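Local coordinates for Atu0111 protein (PDB 2FSQ) that is of unknown function but belongs to the 2H clan and so may share ancestry with the 2H phosphoesterases, at residues 8-12 / 195-199; 20-24 / 186-190; 40-44 / 111-115. The contacts are given in a common frame with arbitrary orientation. Residues are numbered along the deposited sequence.

Contact 1. Residues 8-12 / 195-199; sequences VSKDL and LPRWQ. With ACY (acetic acid), chain C.
The N-terminal end of the modelled chain packs here on the first turn of helix 195-212, with an ST motif shaping the N-terminal segment. In that motif Ser9, rotamer p (68°), accepts a hydrogen bond from a backbone amide three residues on: Leu12 N to Ser9 OG is 3.2 Å at 161°. Residues 10-12 take helical phi/psi without regular bonds, whereas Ser9 itself is in the polyproline-II region (-70/157). The opposing turn is regular, with Gln199 N donating to Leu195 O at 2.8 Å. The CA atoms of Val8 and Pro196 lie 5.3 Å apart and set the register.

Val8, rotamer t, places CG2 3.6 Å from Leu195 CB and 3.8 Å from Pro196 CG. Leu12 (t, chi2 63°) points its CA-to-CB bond at the helix: its CD2 is 3.4 Å from Leu195 O and 3.9 Å from Trp198 CB, while its CG meets CD2 of Leu195 (m, t) at 4.2 Å. Gln199 (t, chi2 61°) brings its amide to the serine; the atom modelled as Gln199 NE2 is 2.8 Å from Ser9 OG, but the amide orientation is uncertain.

Trp198 (-87°, chi2 84°) turns its indole away from 8-12, donating NE1 to Glu71, which also forms a salt bridge with Arg197. The latter points outward (t, t, p) and holds an acetic acid molecule (ACY), probably from the crystallisation liquor, through two hydrogen bonds: Arg197 NE to ACY O at 3.0 Å and Arg197 NH2 to ACY OXT at 2.9 Å.

Contact 2. Residues 20-24 / 186-190; sequences HDQPP and IVSWF
This is a loop-to-loop contact in which the Trp189 indole is held between a face-to-face His20 stack and a Pro24 CH-pi contact, joining the N-terminal loop before strand 42-48 to the linker between strand 184-186 and helix 195-212. Residues 20-24 and 187-190 are loop; Ile186 ends strand 184-186. Pro23 and Ser188 CA atoms are 6.6 Å apart, and those of Pro24 and Val187 6.5 Å.

Trp189 takes rotamer m with chi2 118°, and His20 takes m with chi2 -82°. The evidence for a face-to-face stack is direct: the His20 ring and the six-membered ring of Trp189 have centroids 3.5 Å apart and planes at 3°. His20 CB adds a CH-pi contact, 3.8 Å from the centroid of the five-membered ring. On the opposite indole face, Pro24 CG lies 3.9 Å from the six-membered centroid, 20° off the normal; this same CG touches Ile186 O at 3.4 Å. His20 NE2 is hydrogen-bonded to Tyr14 O, within the same N-terminal loop.

Between the two faces, the indole edge meets the 20-24 backbone where it bends around the ring: Trp189 NE1 donates to Gln22 O at 3.0 Å, with an N-H...O angle of 166°.

Contact 3. Residues 40-44 / 111-115; sequences EPGNT and IDAVT
Asn43 directs its carboxamide over the first turn of helix 111-121, rotamer p with chi2 48°, its ND2 passing 4.2 Å from Val114 CG1 and donating to Thr115 OG1 at 2.9 Å and 169°. Thr115 has rotamer m, and its backbone N bonds Ile111 O at 3.0 Å, closing the turn. Beside this polar link, Ile111 (m, m) packs CG2 on Gly42 CA at 3.7 Å and reaches Pro41 CB at 4.5 Å. Gly42 is nearly fully extended (-169/-166). The register pairs Gly42 with Ile111 (CA atoms 6.1 Å apart) and Asn43 with Thr115 (6.6 Å).

The axes of the short segments 42-44 and 111-115 approach to 8.3 Å, their N-to-C directions 26° apart, so this first turn runs roughly parallel to the start of the strand, packed on the four-stranded antiparallel sheet. Strand 42-48 is interior there: Asn43 OD1 accepts from Val91 N of strand 84-92, while Thr115 also touches Phe223 and Glu225 of strand 222-226 on its other side.

In the fold
Contacts 1 and 2 touch each other, and both set parts of the N-terminal loop (8-12, 20-24) against parts of the chain between 186 and 199: their centres are 16 Å apart, and Phe190 of one meets Trp198 of the other edge-to-face, with Trp198 CE2 3.6 Å from Phe190 CE2. Both are partly buried, 21 and 19 Å from the chain's centre. Contact 3 is buried and separate, its centre 36 Å from that of contact 1 and 28 Å from that of contact 2, and it joins regular elements, a helix and a sheet. The chemistry differs accordingly: aliphatic packing in 1, aromatic stacking in 2, and in 3 an amide-hydroxyl hydrogen bond flanked by isoleucine.

Contact 1. Residues 8-12 / 195-199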
loop_
_atom_site.group_PDB
_atom_site.type_symbol
_atom_site.label_atom_id
_atom_site.label_comp_id
_atom_site.label_asym_id
_atom_site.label_seq_id
_atom_site.Cartn_x
_atom_site.Cartn_y
_atom_site.Cartn_z
ATOM N N VAL A 8 -11.019 0.357 22.215
ATOM C CA VAL A 8 -10.461 0.987 20.976
ATOM C C VAL A 8 -8.941 1.043 21.094
ATOM O O VAL A 8 -8.408 1.663 22.023
ATOM C CB VAL A 8 -11.006 2.414 20.779
ATOM C CG1 VAL A 8 -10.428 3.049 19.519
ATOM C CG2 VAL A 8 -12.523 2.402 20.720
ATOM N N SER A 9 -8.250 0.411 20.144
ATOM C CA SER A 9 -6.787 0.370 20.156
ATOM C C SER A 9 -6.205 1.734 19.842
ATOM O O SER A 9 -6.871 2.582 19.243
ATOM C CB SER A 9 -6.239 -0.677 19.168
ATOM O OG SER A 9 -6.489 -0.303 17.818
ATOM N N LYS A 10 -4.962 1.941 20.266
ATOM C CA LYS A 10 -4.217 3.152 19.922
ATOM C C LYS A 10 -4.180 3.331 18.400
ATOM O O LYS A 10 -4.364 4.433 17.895
ATOM C CB LYS A 10 -2.789 3.097 20.491
ATOM C CG LYS A 10 -2.693 2.855 22.006
ATOM C CD LYS A 10 -2.602 4.155 22.794
ATOM C CE LYS A 10 -2.095 3.908 24.215
ATOM N NZ LYS A 10 -1.667 5.166 24.924
ATOM N N ASP A 11 -3.971 2.231 17.686
ATOM C CA ASP A 11 -3.893 2.244 16.225
ATOM C C ASP A 11 -5.184 2.729 15.518
ATOM O O ASP A 11 -5.122 3.545 14.590
ATOM C CB ASP A 11 -3.459 0.853 15.740
ATOM C CG ASP A 11 -3.496 0.720 14.242
ATOM O OD1 ASP A 11 -4.612 0.706 13.691
ATOM O OD2 ASP A 11 -2.412 0.623 13.619
ATOM N N LEU A 12 -6.345 2.240 15.956
ATOM C CA LEU A 12 -7.631 2.645 15.362
ATOM C C LEU A 12 -8.027 4.093 15.691
ATOM O O LEU A 12 -8.642 4.780 14.869
ATOM C CB LEU A 12 -8.751 1.691 15.798
ATOM C CG LEU A 12 -10.191 2.034 15.402
ATOM C CD1 LEU A 12 -10.373 2.038 13.902
ATOM C CD2 LEU A 12 -11.161 1.063 16.028
ATOM N N LEU A 195 -16.178 3.767 17.189
ATOM C CA LEU A 195 -14.873 3.103 17.261
ATOM C C LEU A 195 -14.876 1.765 18.000
ATOM O O LEU A 195 -14.226 0.831 17.537
ATOM C CB LEU A 195 -13.787 4.059 17.768
ATOM C CG LEU A 195 -13.589 5.297 16.886
ATOM C CD1 LEU A 195 -12.486 6.180 17.468
ATOM C CD2 LEU A 195 -13.282 4.936 15.431
ATOM N N PRO A 196 -15.560 1.664 19.160
ATOM C CA PRO A 196 -15.564 0.336 19.795
ATOM C C PRO A 196 -16.131 -0.772 18.895
ATOM O O PRO A 196 -15.620 -1.899 18.892
ATOM C CB PRO A 196 -16.434 0.548 21.045
ATOM C CG PRO A 196 -16.234 2.023 21.376
ATOM C CD PRO A 196 -16.239 2.676 20.000
ATOM N N ARG A 197 -17.135 -0.459 18.093
ATOM C CA ARG A 197 -17.668 -1.441 17.162
ATOM C C ARG A 197 -16.629 -1.816 16.086
ATOM O O ARG A 197 -16.418 -2.998 15.805
ATOM C CB ARG A 197 -18.968 -0.908 16.526
ATOM C CG ARG A 197 -19.383 -1.651 15.263
ATOM C CD ARG A 197 -20.806 -1.376 14.762
ATOM N NE ARG A 197 -21.143 0.033 14.784
ATOM C CZ ARG A 197 -20.852 0.888 13.803
ATOM N NH1 ARG A 197 -20.209 0.476 12.709
ATOM N NH2 ARG A 197 -21.182 2.168 13.927
ATOM N N TRP A 198 -15.980 -0.817 15.488
ATOM C CA TRP A 198 -14.911 -1.116 14.541
ATOM C C TRP A 198 -13.822 -1.958 15.195
ATOM O O TRP A 198 -13.338 -2.902 14.587
ATOM C CB TRP A 198 -14.334 0.162 13.932
ATOM C CG TRP A 198 -15.095 0.589 12.726
ATOM C CD1 TRP A 198 -16.252 1.327 12.696
ATOM C CD2 TRP A 198 -14.765 0.305 11.359
ATOM N NE1 TRP A 198 -16.668 1.508 11.390
ATOM C CE2 TRP A 198 -15.779 0.880 10.552
ATOM C CE3 TRP A 198 -13.732 -0.412 10.739
ATOM C CZ2 TRP A 198 -15.754 0.808 9.149
ATOM C CZ3 TRP A 198 -13.718 -0.493 9.338
ATOM C CH2 TRP A 198 -14.734 0.102 8.565
ATOM N N GLN A 199 -13.417 -1.616 16.413
ATOM C CA GLN A 199 -12.362 -2.409 17.050
ATOM C C GLN A 199 -12.778 -3.865 17.220
ATOM O O GLN A 199 -11.983 -4.789 16.981
ATOM C CB GLN A 199 -11.949 -1.850 18.397
ATOM C CG GLN A 199 -10.691 -2.562 18.922
ATOM C CD GLN A 199 -9.495 -2.385 17.996
ATOM O OE1 GLN A 199 -8.912 -3.367 17.460
ATOM N NE2 GLN A 199 -9.129 -1.140 17.787
HETATM C C ACY C . -22.209 2.374 17.469
HETATM O O ACY C . -22.341 1.144 17.256
HETATM O OXT ACY C . -21.829 3.180 16.598
HETATM C CH3 ACY C . -22.505 2.938 18.830
#

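Contact 2. Residues 20-24 / 186-190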
loop_
_atom_site.group_PDB
_atom_site.type_symbol
_atom_site.label_atom_id
_atom_site.label_comp_id
_atom_site.label_asym_id
_atom_site.label_seq_id
_atom_site.Cartn_x
_atom_site.Cartn_y
_atom_site.Cartn_z
ATOM N N HIS A 20 -7.577 15.345 14.801
ATOM C CA HIS A 20 -7.302 16.104 13.558
ATOM C C HIS A 20 -7.908 17.504 13.520
ATOM O O HIS A 20 -9.003 17.714 14.052
ATOM C CB HIS A 20 -7.807 15.300 12.362
ATOM C CG HIS A 20 -7.124 13.987 12.205
ATOM N ND1 HIS A 20 -5.893 13.861 11.596
ATOM C CD2 HIS A 20 -7.483 12.742 12.598
ATOM C CE1 HIS A 20 -5.531 12.591 11.608
ATOM N NE2 HIS A 20 -6.481 11.890 12.203
ATOM N N ASP A 21 -7.198 18.446 12.879
ATOM C CA ASP A 21 -7.655 19.841 12.725
ATOM C C ASP A 21 -7.812 20.248 11.249
ATOM O O ASP A 21 -7.943 21.438 10.917
ATOM C CB ASP A 21 -6.708 20.812 13.470
ATOM C CG ASP A 21 -5.303 20.883 12.851
ATOM O OD1 ASP A 21 -4.947 20.028 12.008
ATOM O OD2 ASP A 21 -4.535 21.789 13.228
ATOM N N GLN A 22 -7.796 19.246 10.373
ATOM C CA GLN A 22 -7.920 19.444 8.928
ATOM C C GLN A 22 -8.317 18.087 8.325
ATOM O O GLN A 22 -8.098 17.042 8.947
ATOM C CB GLN A 22 -6.602 19.945 8.327
ATOM C CG GLN A 22 -5.425 19.012 8.582
ATOM C CD GLN A 22 -4.094 19.567 8.140
ATOM O OE1 GLN A 22 -3.828 20.767 8.254
ATOM N NE2 GLN A 22 -3.229 18.686 7.667
ATOM N N PRO A 23 -8.936 18.096 7.134
ATOM C CA PRO A 23 -9.362 16.830 6.517
ATOM C C PRO A 23 -8.161 15.977 6.126
ATOM O O PRO A 23 -7.025 16.489 6.118
ATOM C CB PRO A 23 -10.114 17.286 5.258
ATOM C CG PRO A 23 -9.632 18.707 5.000
ATOM C CD PRO A 23 -9.297 19.279 6.327
ATOM N N PRO A 24 -8.400 14.693 5.768
ATOM C CA PRO A 24 -7.291 13.896 5.268
ATOM C C PRO A 24 -6.533 14.644 4.177
ATOM O O PRO A 24 -7.155 15.260 3.284
ATOM C CB PRO A 24 -7.991 12.637 4.717
ATOM C CG PRO A 24 -9.153 12.466 5.614
ATOM C CD PRO A 24 -9.652 13.910 5.800
ATOM N N ILE A 186 -9.113 6.826 3.993
ATOM C CA ILE A 186 -10.052 7.597 4.811
ATOM C C ILE A 186 -10.421 8.880 4.054
ATOM O O ILE A 186 -9.543 9.680 3.714
ATOM C CB ILE A 186 -9.435 7.994 6.163
ATOM C CG1 ILE A 186 -8.821 6.776 6.861
ATOM C CG2 ILE A 186 -10.464 8.737 7.026
ATOM C CD1 ILE A 186 -9.815 5.783 7.327
ATOM N N VAL A 187 -11.715 9.066 3.784
ATOM C CA VAL A 187 -12.208 10.285 3.141
ATOM C C VAL A 187 -12.607 11.352 4.158
ATOM O O VAL A 187 -12.331 12.546 3.950
ATOM C CB VAL A 187 -13.392 9.969 2.209
ATOM C CG1 VAL A 187 -13.847 11.234 1.463
ATOM C CG2 VAL A 187 -13.007 8.876 1.234
ATOM N N SER A 188 -13.250 10.918 5.249
ATOM C CA SER A 188 -13.584 11.805 6.370
ATOM C C SER A 188 -13.370 11.069 7.670
ATOM O O SER A 188 -13.580 9.861 7.728
ATOM C CB SER A 188 -15.020 12.341 6.284
ATOM O OG SER A 188 -15.986 11.298 6.256
ATOM N N TRP A 189 -12.915 11.790 8.692
ATOM C CA TRP A 189 -12.564 11.165 9.967
ATOM C C TRP A 189 -13.796 10.576 10.647
ATOM O O TRP A 189 -14.918 11.039 10.432
ATOM C CB TRP A 189 -11.830 12.169 10.879
ATOM C CG TRP A 189 -10.599 12.789 10.238
ATOM C CD1 TRP A 189 -10.403 14.122 9.967
ATOM C CD2 TRP A 189 -9.422 12.113 9.784
ATOM N NE1 TRP A 189 -9.174 14.310 9.375
ATOM C CE2 TRP A 189 -8.542 13.101 9.262
ATOM C CE3 TRP A 189 -9.000 10.777 9.799
ATOM C CZ2 TRP A 189 -7.287 12.785 8.727
ATOM C CZ3 TRP A 189 -7.745 10.462 9.266
ATOM C CH2 TRP A 189 -6.900 11.470 8.744
ATOM N N PHE A 190 -13.582 9.530 11.443
ATOM C CA PHE A 190 -14.681 8.814 12.097
ATOM C C PHE A 190 -15.052 9.469 13.414
ATOM O O PHE A 190 -14.174 9.845 14.192
ATOM C CB PHE A 190 -14.267 7.363 12.414
ATOM C CG PHE A 190 -14.267 6.425 11.232
ATOM C CD1 PHE A 190 -14.142 6.878 9.914
ATOM C CD2 PHE A 190 -14.328 5.052 11.458
ATOM C CE1 PHE A 190 -14.119 5.973 8.855
ATOM C CE2 PHE A 190 -14.307 4.151 10.416
ATOM C CZ PHE A 190 -14.198 4.614 9.102
#

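Contact 3. Residues 40-44 / 111-115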
loop_
_atom_site.group_PDB
_atom_site.type_symbol
_atom_site.label_atom_id
_atom_site.label_comp_id
_atom_site.label_asym_id
_atom_site.label_seq_id
_atom_site.Cartn_x
_atom_site.Cartn_y
_atom_site.Cartn_z
ATOM N N GLU A 40 -3.459 10.894 -10.665
ATOM C CA GLU A 40 -2.294 11.122 -9.806
ATOM C C GLU A 40 -1.181 10.153 -10.256
ATOM O O GLU A 40 -0.869 9.185 -9.548
ATOM C CB GLU A 40 -2.685 10.890 -8.334
ATOM C CG GLU A 40 -1.650 11.423 -7.352
ATOM C CD GLU A 40 -1.949 11.054 -5.893
ATOM O OE1 GLU A 40 -1.200 11.509 -5.000
ATOM O OE2 GLU A 40 -2.909 10.294 -5.640
ATOM N N PRO A 41 -0.630 10.367 -11.469
ATOM C CA PRO A 41 0.220 9.320 -12.052
ATOM C C PRO A 41 1.574 9.160 -11.397
ATOM O O PRO A 41 2.150 10.117 -10.897
ATOM C CB PRO A 41 0.409 9.752 -13.512
ATOM C CG PRO A 41 -0.576 10.861 -13.728
ATOM C CD PRO A 41 -0.878 11.478 -12.408
ATOM N N GLY A 42 2.083 7.937 -11.442
ATOM C CA GLY A 42 3.380 7.650 -10.856
ATOM C C GLY A 42 3.857 6.277 -11.252
ATOM O O GLY A 42 3.299 5.640 -12.165
ATOM N N ASN A 43 4.880 5.811 -10.547
ATOM C CA ASN A 43 5.371 4.465 -10.719
ATOM C C ASN A 43 5.796 3.916 -9.354
ATOM O O ASN A 43 5.830 4.664 -8.369
ATOM C CB ASN A 43 6.478 4.401 -11.786
ATOM C CG ASN A 43 7.629 5.348 -11.511
ATOM O OD1 ASN A 43 8.153 5.407 -10.404
ATOM N ND2 ASN A 43 8.068 6.058 -12.549
ATOM N N THR A 44 6.047 2.611 -9.281
ATOM C CA THR A 44 6.188 1.959 -7.983
ATOM C C THR A 44 6.615 0.514 -8.174
ATOM O O THR A 44 6.459 -0.025 -9.267
ATOM C CB THR A 44 4.847 2.011 -7.210
ATOM O OG1 THR A 44 5.002 1.446 -5.905
ATOM C CG2 THR A 44 3.748 1.267 -7.938
ATOM N N ILE A 111 6.338 12.218 -15.735
ATOM C CA ILE A 111 6.298 10.903 -15.100
ATOM C C ILE A 111 6.724 9.781 -16.068
ATOM O O ILE A 111 7.524 8.929 -15.704
ATOM C CB ILE A 111 4.908 10.621 -14.447
ATOM C CG1 ILE A 111 4.594 11.647 -13.347
ATOM C CG2 ILE A 111 4.846 9.195 -13.870
ATOM C CD1 ILE A 111 5.576 11.659 -12.180
ATOM N N ASP A 112 6.261 9.824 -17.320
ATOM C CA ASP A 112 6.640 8.769 -18.275
ATOM C C ASP A 112 8.142 8.686 -18.559
ATOM O O ASP A 112 8.675 7.589 -18.778
ATOM C CB ASP A 112 5.874 8.907 -19.591
ATOM C CG ASP A 112 4.445 8.403 -19.501
ATOM O OD1 ASP A 112 4.042 7.818 -18.456
ATOM O OD2 ASP A 112 3.717 8.576 -20.506
ATOM N N ALA A 113 8.827 9.834 -18.577
ATOM C CA ALA A 113 10.279 9.838 -18.737
ATOM C C ALA A 113 11.002 9.272 -17.515
ATOM O O ALA A 113 12.034 8.626 -17.637
ATOM C CB ALA A 113 10.802 11.244 -19.111
ATOM N N VAL A 114 10.454 9.491 -16.320
ATOM C CA VAL A 114 11.049 8.869 -15.141
ATOM C C VAL A 114 10.888 7.334 -15.217
ATOM O O VAL A 114 11.816 6.584 -14.906
ATOM C CB VAL A 114 10.456 9.410 -13.815
ATOM C CG1 VAL A 114 11.214 8.820 -12.649
ATOM C CG2 VAL A 114 10.521 10.956 -13.763
ATOM N N THR A 115 9.705 6.892 -15.634
ATOM C CA THR A 115 9.424 5.474 -15.833
ATOM C C THR A 115 10.440 4.840 -16.804
ATOM O O THR A 115 10.994 3.774 -16.513
ATOM C CB THR A 115 7.969 5.263 -16.273
ATOM O OG1 THR A 115 7.090 5.743 -15.243
ATOM C CG2 THR A 115 7.687 3.784 -16.538
#